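Long-range contacts in cytochrome P450 (CYP102L1) (Mycobacterium phage Adler, PDB 6N6Q), which probably acts as a haem-dependent cytochrome P450 monooxygenase, a phage-encoded oxidoreductase whose substrate is not established: residues A[132-143]-A[152-163]; A[83-91]-A[191-199]. All coordinates share one frame; numbering follows the deposited sequence.

Contact 1: A[132-143]-A[152-163]; sequences TVRELIDAWNTR and IPAETNRLTIEI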
loop_
_atom_site.group_PDB
_atom_site.type_symbol
_atom_site.label_atom_id
_atom_site.label_comp_id
_atom_site.label_asym_id
_atom_site.label_seq_id
_atom_site.Cartn_x
_atom_site.Cartn_y
_atom_site.Cartn_z
ATOM N N THR A 132 4.739 -18.473 2.625
ATOM C CA THR A 132 3.419 -18.086 2.136
ATOM C C THR A 132 3.424 -17.911 0.623
ATOM O O THR A 132 2.439 -18.244 -0.050
ATOM C CB THR A 132 2.963 -16.806 2.834
ATOM O OG1 THR A 132 3.020 -16.997 4.254
ATOM C CG2 THR A 132 1.538 -16.454 2.439
ATOM N N VAL A 133 4.522 -17.394 0.067
ATOM C CA VAL A 133 4.649 -17.313 -1.385
ATOM C C VAL A 133 4.653 -18.711 -1.992
ATOM O O VAL A 133 4.048 -18.949 -3.045
ATOM C CB VAL A 133 5.913 -16.521 -1.770
ATOM C CG1 VAL A 133 6.054 -16.444 -3.281
ATOM C CG2 VAL A 133 5.870 -15.123 -1.164
ATOM N N ARG A 134 5.331 -19.656 -1.334
ATOM C CA ARG A 134 5.332 -21.040 -1.801
ATOM C C ARG A 134 3.912 -21.581 -1.918
ATOM O O ARG A 134 3.588 -22.295 -2.874
ATOM C CB ARG A 134 6.158 -21.915 -0.856
ATOM C CG ARG A 134 6.240 -23.378 -1.272
ATOM C CD ARG A 134 6.969 -23.510 -2.596
ATOM N NE ARG A 134 6.986 -24.876 -3.111
ATOM C CZ ARG A 134 7.937 -25.764 -2.844
ATOM N NH1 ARG A 134 8.950 -25.439 -2.053
ATOM N NH2 ARG A 134 7.873 -26.982 -3.365
ATOM N N GLU A 135 3.051 -21.240 -0.957
ATOM C CA GLU A 135 1.670 -21.705 -0.993
ATOM C C GLU A 135 0.921 -21.154 -2.200
ATOM O O GLU A 135 0.074 -21.850 -2.774
ATOM C CB GLU A 135 0.963 -21.318 0.307
ATOM C CG GLU A 135 -0.471 -21.804 0.426
ATOM C CD GLU A 135 -1.047 -21.564 1.806
ATOM O OE1 GLU A 135 -0.322 -21.791 2.797
ATOM O OE2 GLU A 135 -2.217 -21.138 1.902
ATOM N N LEU A 136 1.218 -19.916 -2.609
ATOM C CA LEU A 136 0.556 -19.357 -3.784
ATOM C C LEU A 136 1.077 -19.992 -5.066
ATOM O O LEU A 136 0.292 -20.333 -5.959
ATOM C CB LEU A 136 0.742 -17.842 -3.834
ATOM C CG LEU A 136 0.060 -17.192 -5.042
ATOM C CD1 LEU A 136 -1.454 -17.226 -4.878
ATOM C CD2 LEU A 136 0.552 -15.775 -5.273
ATOM N N ILE A 137 2.399 -20.150 -5.178
ATOM C CA ILE A 137 2.983 -20.769 -6.365
ATOM C C ILE A 137 2.436 -22.177 -6.556
ATOM O O ILE A 137 2.143 -22.598 -7.682
ATOM C CB ILE A 137 4.521 -20.767 -6.265
ATOM C CG1 ILE A 137 5.049 -19.333 -6.185
ATOM C CG2 ILE A 137 5.135 -21.502 -7.441
ATOM C CD1 ILE A 137 4.690 -18.485 -7.382
ATOM N N ASP A 138 2.282 -22.922 -5.459
ATOM C CA ASP A 138 1.715 -24.264 -5.548
ATOM C C ASP A 138 0.291 -24.227 -6.085
ATOM O O ASP A 138 -0.091 -25.062 -6.913
ATOM C CB ASP A 138 1.756 -24.942 -4.180
ATOM C CG ASP A 138 3.169 -25.255 -3.725
ATOM O OD1 ASP A 138 4.107 -25.087 -4.534
ATOM O OD2 ASP A 138 3.341 -25.667 -2.558
ATOM N N ALA A 139 -0.511 -23.264 -5.626
ATOM C CA ALA A 139 -1.869 -23.130 -6.143
ATOM C C ALA A 139 -1.862 -22.711 -7.607
ATOM O O ALA A 139 -2.682 -23.189 -8.400
ATOM C CB ALA A 139 -2.657 -22.130 -5.300
ATOM N N TRP A 140 -0.938 -21.824 -7.988
ATOM C CA TRP A 140 -0.859 -21.382 -9.375
ATOM C C TRP A 140 -0.308 -22.459 -10.301
ATOM O O TRP A 140 -0.456 -22.339 -11.522
ATOM C CB TRP A 140 -0.012 -20.112 -9.476
ATOM C CG TRP A 140 -0.770 -18.870 -9.104
ATOM C CD1 TRP A 140 -2.007 -18.807 -8.531
ATOM C CD2 TRP A 140 -0.346 -17.513 -9.289
ATOM N NE1 TRP A 140 -2.378 -17.498 -8.344
ATOM C CE2 TRP A 140 -1.376 -16.683 -8.801
ATOM C CE3 TRP A 140 0.805 -16.919 -9.817
ATOM C CZ2 TRP A 140 -1.290 -15.292 -8.827
ATOM C CZ3 TRP A 140 0.887 -15.538 -9.845
ATOM C CH2 TRP A 140 -0.154 -14.741 -9.350
ATOM N N ASN A 141 0.328 -23.499 -9.756
ATOM C CA ASN A 141 0.727 -24.634 -10.583
ATOM C C ASN A 141 -0.493 -25.317 -11.188
ATOM O O ASN A 141 -0.522 -25.621 -12.387
ATOM C CB ASN A 141 1.542 -25.633 -9.760
ATOM C CG ASN A 141 2.955 -25.157 -9.487
ATOM O OD1 ASN A 141 3.516 -24.364 -10.246
ATOM N ND2 ASN A 141 3.544 -25.648 -8.402
ATOM N N THR A 142 -1.516 -25.563 -10.366
ATOM C CA THR A 142 -2.726 -26.218 -10.854
ATOM C C THR A 142 -3.439 -25.358 -11.892
ATOM O O THR A 142 -3.991 -25.878 -12.867
ATOM C CB THR A 142 -3.658 -26.527 -9.683
ATOM O OG1 THR A 142 -2.931 -27.223 -8.664
ATOM C CG2 THR A 142 -4.826 -27.387 -10.142
ATOM N N ARG A 143 -3.433 -24.037 -11.700
ATOM C CA ARG A 143 -4.078 -23.153 -12.664
ATOM C C ARG A 143 -3.293 -23.077 -13.966
ATOM O O ARG A 143 -3.891 -22.964 -15.042
ATOM C CB ARG A 143 -4.255 -21.762 -12.058
ATOM C CG ARG A 143 -4.828 -21.790 -10.652
ATOM C CD ARG A 143 -5.315 -20.424 -10.218
ATOM N NE ARG A 143 -6.332 -19.904 -11.124
ATOM C CZ ARG A 143 -7.161 -18.911 -10.822
ATOM N NH1 ARG A 143 -7.100 -18.335 -9.629
ATOM N NH2 ARG A 143 -8.055 -18.499 -11.710
ATOM N N ILE A 152 -5.518 -11.220 -11.524
ATOM C CA ILE A 152 -4.255 -10.946 -10.839
ATOM C C ILE A 152 -4.445 -10.091 -9.587
ATOM O O ILE A 152 -3.901 -10.451 -8.533
ATOM C CB ILE A 152 -3.241 -10.307 -11.805
ATOM C CG1 ILE A 152 -2.959 -11.254 -12.972
ATOM C CG2 ILE A 152 -1.945 -9.969 -11.083
ATOM C CD1 ILE A 152 -2.372 -12.583 -12.546
ATOM N N PRO A 153 -5.177 -8.966 -9.627
ATOM C CA PRO A 153 -5.307 -8.162 -8.396
ATOM C C PRO A 153 -5.947 -8.912 -7.238
ATOM O O PRO A 153 -5.508 -8.758 -6.092
ATOM C CB PRO A 153 -6.167 -6.971 -8.845
ATOM C CG PRO A 153 -5.939 -6.875 -10.304
ATOM C CD PRO A 153 -5.822 -8.292 -10.770
ATOM N N ALA A 154 -6.972 -9.727 -7.503
ATOM C CA ALA A 154 -7.626 -10.452 -6.417
ATOM C C ALA A 154 -6.707 -11.512 -5.822
ATOM O O ALA A 154 -6.635 -11.661 -4.597
ATOM C CB ALA A 154 -8.925 -11.086 -6.909
ATOM N N GLU A 155 -6.003 -12.261 -6.673
ATOM C CA GLU A 155 -5.092 -13.287 -6.174
ATOM C C GLU A 155 -3.963 -12.670 -5.360
ATOM O O GLU A 155 -3.638 -13.149 -4.267
ATOM C CB GLU A 155 -4.533 -14.104 -7.339
ATOM C CG GLU A 155 -5.545 -15.032 -7.985
ATOM C CD GLU A 155 -5.705 -16.340 -7.233
ATOM O OE1 GLU A 155 -4.746 -16.756 -6.550
ATOM O OE2 GLU A 155 -6.790 -16.954 -7.329
ATOM N N THR A 156 -3.351 -11.601 -5.878
ATOM C CA THR A 156 -2.284 -10.937 -5.135
ATOM C C THR A 156 -2.795 -10.325 -3.837
ATOM O O THR A 156 -2.020 -10.152 -2.889
ATOM C CB THR A 156 -1.617 -9.860 -5.995
ATOM O OG1 THR A 156 -2.596 -8.894 -6.396
ATOM C CG2 THR A 156 -0.980 -10.474 -7.232
ATOM N N ASN A 157 -4.085 -9.993 -3.764
ATOM C CA ASN A 157 -4.614 -9.425 -2.529
ATOM C C ASN A 157 -4.864 -10.492 -1.472
ATOM O O ASN A 157 -4.706 -10.217 -0.277
ATOM C CB ASN A 157 -5.894 -8.636 -2.808
ATOM C CG ASN A 157 -6.001 -7.387 -1.953
ATOM O OD1 ASN A 157 -5.722 -7.416 -0.754
ATOM N ND2 ASN A 157 -6.389 -6.279 -2.572
ATOM N N ARG A 158 -5.243 -11.706 -1.882
ATOM C CA ARG A 158 -5.297 -12.810 -0.930
ATOM C C ARG A 158 -3.911 -13.149 -0.402
ATOM O O ARG A 158 -3.770 -13.557 0.758
ATOM C CB ARG A 158 -5.917 -14.052 -1.572
ATOM C CG ARG A 158 -7.266 -13.838 -2.229
ATOM C CD ARG A 158 -7.888 -15.177 -2.586
ATOM N NE ARG A 158 -8.391 -15.869 -1.402
ATOM C CZ ARG A 158 -8.427 -17.191 -1.262
ATOM N NH1 ARG A 158 -7.972 -17.975 -2.230
ATOM N NH2 ARG A 158 -8.906 -17.728 -0.149
ATOM N N LEU A 159 -2.880 -12.988 -1.233
ATOM C CA LEU A 159 -1.523 -13.333 -0.821
ATOM C C LEU A 159 -1.004 -12.366 0.235
ATOM O O LEU A 159 -0.585 -12.782 1.323
ATOM C CB LEU A 159 -0.592 -13.350 -2.036
ATOM C CG LEU A 159 0.898 -13.444 -1.692
ATOM C CD1 LEU A 159 1.205 -14.742 -0.963
ATOM C CD2 LEU A 159 1.764 -13.297 -2.938
ATOM N N THR A 160 -1.020 -11.065 -0.070
ATOM C CA THR A 160 -0.449 -10.083 0.845
ATOM C C THR A 160 -1.193 -10.050 2.173
ATOM O O THR A 160 -0.605 -9.701 3.203
ATOM C CB THR A 160 -0.444 -8.697 0.202
ATOM O OG1 THR A 160 -1.792 -8.265 -0.019
ATOM C CG2 THR A 160 0.300 -8.732 -1.130
ATOM N N ILE A 161 -2.479 -10.407 2.174
ATOM C CA ILE A 161 -3.203 -10.556 3.434
ATOM C C ILE A 161 -2.556 -11.642 4.283
ATOM O O ILE A 161 -2.262 -11.438 5.467
ATOM C CB ILE A 161 -4.690 -10.858 3.172
ATOM C CG1 ILE A 161 -5.441 -9.577 2.808
ATOM C CG2 ILE A 161 -5.323 -11.525 4.387
ATOM C CD1 ILE A 161 -6.839 -9.821 2.303
ATOM N N GLU A 162 -2.315 -12.810 3.684
ATOM C CA GLU A 162 -1.690 -13.898 4.427
ATOM C C GLU A 162 -0.254 -13.568 4.806
ATOM O O GLU A 162 0.215 -13.995 5.866
ATOM C CB GLU A 162 -1.743 -15.193 3.615
ATOM C CG GLU A 162 -3.152 -15.707 3.378
ATOM C CD GLU A 162 -3.932 -15.868 4.668
ATOM O OE1 GLU A 162 -3.359 -16.372 5.658
ATOM O OE2 GLU A 162 -5.120 -15.483 4.695
ATOM N N ILE A 163 0.454 -12.807 3.969
ATOM C CA ILE A 163 1.833 -12.444 4.289
ATOM C C ILE A 163 1.883 -11.604 5.559
ATOM O O ILE A 163 2.683 -11.864 6.464
ATOM C CB ILE A 163 2.489 -11.717 3.101
ATOM C CG1 ILE A 163 2.797 -12.710 1.977
ATOM C CG2 ILE A 163 3.755 -10.995 3.544
ATOM C CD1 ILE A 163 3.533 -12.100 0.811
#
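Leu136, Trp140 and Arg143 of helix 119-145 meet Leu159 and Glu155 of helix 152-169 in a buried, antiparallel helix-helix packing within the cytochrome P450 fold. The two local axes come within 10.0 Å at 153°, and nine of the ten touching residues are buried. At the Thr132 end the contact is apolar: Thr132 CG2 sits 3.7 Å from Glu162 CB and also touches Leu159 CD1, while Thr132 OG1 turns back to Arg128 O on its own helix. One turn on, Leu136 CD2 reaches Leu159 CD2 at 3.6 Å, the two side chains crossing at about a right angle. Polar chemistry takes over at Glu155, whose chain is bent at chi2 (-82°), curling the carboxylate toward helix 119-145. Within this contact its two oxygens go to different partners. Trp140 NE1 donates to Glu155 OE1 over 3.1 Å, almost straight and close to the indole plane, though it arrives from above the carboxylate plane. Arg143 NH1 forms a salt bridge to Glu155 OE2 at 2.7 Å, with that oxygen at the guanidinium edge. Two donors three residues apart on the helix should thus restrain the carboxylate's rotation. Trp140 also touches Ile436 of helix 422-439, and Ile152 rests on helix 265-296, as expected for the D and E helices in the four-helix D-E-I-L bundle of the P450 fold.

Contact 2: A[83-91]-A[191-199]; sequences PTLHKLRSV and ELQYANRRT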
loop_
_atom_site.group_PDB
_atom_site.type_symbol
_atom_site.label_atom_id
_atom_site.label_comp_id
_atom_site.label_asym_id
_atom_site.label_seq_id
_atom_site.Cartn_x
_atom_site.Cartn_y
_atom_site.Cartn_z
ATOM N N PRO A 83 -9.544 13.679 4.024
ATOM C CA PRO A 83 -10.964 13.293 4.114
ATOM C C PRO A 83 -11.185 11.791 4.174
ATOM O O PRO A 83 -11.854 11.303 5.095
ATOM C CB PRO A 83 -11.566 13.915 2.846
ATOM C CG PRO A 83 -10.668 15.069 2.534
ATOM C CD PRO A 83 -9.290 14.618 2.918
ATOM N N THR A 84 -10.633 11.039 3.218
ATOM C CA THR A 84 -10.835 9.594 3.208
ATOM C C THR A 84 -10.219 8.938 4.438
ATOM O O THR A 84 -10.801 8.007 5.009
ATOM C CB THR A 84 -10.256 8.989 1.930
ATOM O OG1 THR A 84 -8.923 9.474 1.731
ATOM C CG2 THR A 84 -11.116 9.361 0.730
ATOM N N LEU A 85 -9.044 9.409 4.864
ATOM C CA LEU A 85 -8.452 8.894 6.095
ATOM C C LEU A 85 -9.367 9.139 7.285
ATOM O O LEU A 85 -9.485 8.287 8.174
ATOM C CB LEU A 85 -7.085 9.532 6.337
ATOM C CG LEU A 85 -5.896 8.882 5.634
ATOM C CD1 LEU A 85 -4.589 9.468 6.142
ATOM C CD2 LEU A 85 -5.924 7.376 5.831
ATOM N N HIS A 86 -10.023 10.302 7.321
ATOM C CA HIS A 86 -10.974 10.575 8.392
ATOM C C HIS A 86 -12.149 9.609 8.336
ATOM O O HIS A 86 -12.682 9.205 9.375
ATOM C CB HIS A 86 -11.466 12.019 8.304
ATOM C CG HIS A 86 -12.506 12.362 9.323
ATOM N ND1 HIS A 86 -12.192 12.752 10.607
ATOM C CD2 HIS A 86 -13.859 12.365 9.248
ATOM C CE1 HIS A 86 -13.306 12.986 11.278
ATOM N NE2 HIS A 86 -14.331 12.758 10.477
ATOM N N LYS A 87 -12.564 9.224 7.129
ATOM C CA LYS A 87 -13.680 8.297 6.999
ATOM C C LYS A 87 -13.270 6.875 7.361
ATOM O O LYS A 87 -14.117 6.073 7.769
ATOM C CB LYS A 87 -14.244 8.360 5.580
ATOM C CG LYS A 87 -14.835 9.718 5.230
ATOM C CD LYS A 87 -14.544 10.108 3.787
ATOM C CE LYS A 87 -15.290 9.227 2.803
ATOM N NZ LYS A 87 -16.763 9.367 2.957
ATOM N N LEU A 88 -11.985 6.549 7.230
ATOM C CA LEU A 88 -11.493 5.236 7.620
ATOM C C LEU A 88 -11.367 5.073 9.128
ATOM O O LEU A 88 -11.128 3.953 9.594
ATOM C CB LEU A 88 -10.142 4.959 6.958
ATOM C CG LEU A 88 -10.179 4.677 5.455
ATOM C CD1 LEU A 88 -8.785 4.366 4.938
ATOM C CD2 LEU A 88 -11.137 3.536 5.151
ATOM N N ARG A 89 -11.520 6.153 9.900
ATOM C CA ARG A 89 -11.500 6.034 11.353
ATOM C C ARG A 89 -12.674 5.219 11.874
ATOM O O ARG A 89 -12.602 4.686 12.987
ATOM C CB ARG A 89 -11.494 7.421 11.998
ATOM C CG ARG A 89 -10.247 8.240 11.696
ATOM C CD ARG A 89 -10.323 9.616 12.333
ATOM N NE ARG A 89 -10.453 9.542 13.785
ATOM C CZ ARG A 89 -9.428 9.566 14.630
ATOM N NH1 ARG A 89 -8.188 9.667 14.170
ATOM N NH2 ARG A 89 -9.641 9.496 15.936
ATOM N N SER A 90 -13.754 5.106 11.097
ATOM C CA SER A 90 -14.858 4.237 11.478
ATOM C C SER A 90 -14.457 2.769 11.474
ATOM O O SER A 90 -15.135 1.951 12.105
ATOM C CB SER A 90 -16.050 4.456 10.544
ATOM O OG SER A 90 -16.572 5.766 10.685
ATOM N N VAL A 91 -13.376 2.420 10.781
ATOM C CA VAL A 91 -12.875 1.049 10.720
ATOM C C VAL A 91 -11.612 0.887 11.562
ATOM O O VAL A 91 -11.560 0.047 12.460
ATOM C CB VAL A 91 -12.631 0.613 9.257
ATOM C CG1 VAL A 91 -12.045 -0.787 9.209
ATOM C CG2 VAL A 91 -13.921 0.692 8.457
ATOM N N GLU A 191 -17.173 -3.216 5.711
ATOM C CA GLU A 191 -16.997 -2.094 6.623
ATOM C C GLU A 191 -16.219 -0.959 5.969
ATOM O O GLU A 191 -16.422 0.210 6.313
ATOM C CB GLU A 191 -16.299 -2.576 7.896
ATOM C CG GLU A 191 -16.600 -1.760 9.138
ATOM C CD GLU A 191 -18.078 -1.732 9.483
ATOM O OE1 GLU A 191 -18.517 -0.752 10.116
ATOM O OE2 GLU A 191 -18.801 -2.685 9.125
ATOM N N LEU A 192 -15.328 -1.282 5.027
ATOM C CA LEU A 192 -14.621 -0.241 4.287
ATOM C C LEU A 192 -15.557 0.485 3.331
ATOM O O LEU A 192 -15.474 1.711 3.184
ATOM C CB LEU A 192 -13.442 -0.846 3.523
ATOM C CG LEU A 192 -12.247 -1.347 4.335
ATOM C CD1 LEU A 192 -11.329 -2.185 3.459
ATOM C CD2 LEU A 192 -11.484 -0.184 4.951
ATOM N N GLN A 193 -16.448 -0.254 2.665
ATOM C CA GLN A 193 -17.423 0.375 1.780
ATOM C C GLN A 193 -18.366 1.281 2.558
ATOM O O GLN A 193 -18.688 2.389 2.113
ATOM C CB GLN A 193 -18.222 -0.690 1.030
ATOM C CG GLN A 193 -17.404 -1.577 0.118
ATOM C CD GLN A 193 -18.258 -2.613 -0.584
ATOM O OE1 GLN A 193 -19.445 -2.757 -0.287
ATOM N NE2 GLN A 193 -17.660 -3.338 -1.521
ATOM N N TYR A 194 -18.824 0.821 3.723
ATOM C CA TYR A 194 -19.727 1.611 4.547
ATOM C C TYR A 194 -19.057 2.863 5.095
ATOM O O TYR A 194 -19.752 3.829 5.428
ATOM C CB TYR A 194 -20.262 0.749 5.693
ATOM C CG TYR A 194 -21.369 1.387 6.499
ATOM C CD1 TYR A 194 -22.687 1.334 6.066
ATOM C CD2 TYR A 194 -21.101 2.027 7.700
ATOM C CE1 TYR A 194 -23.705 1.908 6.802
ATOM C CE2 TYR A 194 -22.110 2.604 8.443
ATOM C CZ TYR A 194 -23.411 2.542 7.989
ATOM O OH TYR A 194 -24.419 3.117 8.725
ATOM N N ALA A 195 -17.725 2.871 5.189
ATOM C CA ALA A 195 -17.021 4.033 5.719
ATOM C C ALA A 195 -16.872 5.128 4.670
ATOM O O ALA A 195 -17.006 6.315 4.987
ATOM C CB ALA A 195 -15.650 3.614 6.251
ATOM N N ASN A 196 -16.601 4.751 3.418
ATOM C CA ASN A 196 -16.380 5.737 2.368
ATOM C C ASN A 196 -17.671 6.414 1.924
ATOM O O ASN A 196 -17.605 7.442 1.239
ATOM C CB ASN A 196 -15.693 5.079 1.168
ATOM C CG ASN A 196 -15.234 6.089 0.126
ATOM O OD1 ASN A 196 -15.999 6.482 -0.756
ATOM N ND2 ASN A 196 -13.978 6.509 0.223
ATOM N N ARG A 197 -18.830 5.868 2.298
ATOM C CA ARG A 197 -20.128 6.432 1.946
ATOM C C ARG A 197 -20.146 7.941 2.128
ATOM O O ARG A 197 -19.858 8.451 3.215
ATOM C CB ARG A 197 -21.224 5.808 2.808
ATOM C CG ARG A 197 -21.533 4.352 2.548
ATOM C CD ARG A 197 -22.702 3.961 3.428
ATOM N NE ARG A 197 -22.566 4.587 4.740
ATOM C CZ ARG A 197 -23.584 5.010 5.481
ATOM N NH1 ARG A 197 -24.829 4.879 5.044
ATOM N NH2 ARG A 197 -23.353 5.570 6.661
ATOM N N ARG A 198 -20.486 8.658 1.062
ATOM C CA ARG A 198 -20.486 10.108 1.133
ATOM C C ARG A 198 -21.740 10.608 1.845
ATOM O O ARG A 198 -22.774 9.936 1.885
ATOM C CB ARG A 198 -20.376 10.718 -0.264
ATOM C CG ARG A 198 -19.842 12.147 -0.282
ATOM C CD ARG A 198 -18.629 12.311 0.632
ATOM N NE ARG A 198 -19.006 12.684 1.995
ATOM C CZ ARG A 198 -18.167 12.744 3.022
ATOM N NH1 ARG A 198 -16.882 12.469 2.853
ATOM N NH2 ARG A 198 -18.622 13.079 4.223
ATOM N N THR A 199 -21.630 11.818 2.407
ATOM C CA THR A 199 -22.688 12.388 3.237
ATOM C C THR A 199 -24.032 12.431 2.520
ATOM O O THR A 199 -25.083 12.393 3.171
ATOM C CB THR A 199 -22.294 13.797 3.691
ATOM O OG1 THR A 199 -23.407 14.422 4.342
ATOM C CG2 THR A 199 -21.862 14.646 2.500
#
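In the P450 fold, the short helices 83-87 and 89-92 correspond by position to the B' region and helix 183-196 to the F helix; here Lys87, Leu88 and Val91 meet the last turns of the latter and the chain that leaves it. The axes of helices 83-87 and 191-196 are 9.8 Å apart at 127°, and the register pairs Lys87 with Ala195 and Val91 with Glu191. Ala195 lies at the middle of the contact, where its CB is 3.3 Å from Lys87 O and also touches Val91 CG2. That same methyl of Val91 stands 3.7 Å from Glu191 CG, the two side chains sliding past each other in opposite directions. Beside them Leu88 CD2 and Leu192 CD2 touch at 3.7 Å. Lys87 makes the polar link: bends along its chain, including one at chi3 (69°), bring NZ to the C-terminal end of helix 183-196, where it donates to Asn196 O over 2.7 Å. The ammonium approaches from well above the carbonyl plane (67° out of it), not along a lone pair. Lys87 NZ also lies over one face of the Arg198 guanidinium, 3.1 Å from Arg198 NH1. These are two donors of like charge, a closeness that is probably unfavourable but may be eased by Asp56, which forms a salt bridge with Arg198 NH1. Around the contact, Glu191 OE1 is hydrogen-bonded to His217 ND1, and Tyr194 stacks on the same imidazole ring, joining helix 183-196 to helix 212-237. On the other flank Leu85 touches the haem, so helix 83-87 lies between the cofactor and the end of helix 183-196.

Contact 1 belongs to the core and contact 2 to the surface, although each centre is about 17 Å from the centre of the chain. They share no helix, but helices 152-169 and 183-196 are consecutive, and contact 1 is nested in the loop closed by contact 2. Their centres are 28 Å apart and their nearest atoms about 9 Å, with no touch. The buried areas are similar, 482 and 467 Å². Contact 1 joins long, nearly antiparallel helices and pairs a buried acid with an arginine and an indole N-H; contact 2 brings short helices to a helix end, using a backbone carbonyl and crowding two positive charges.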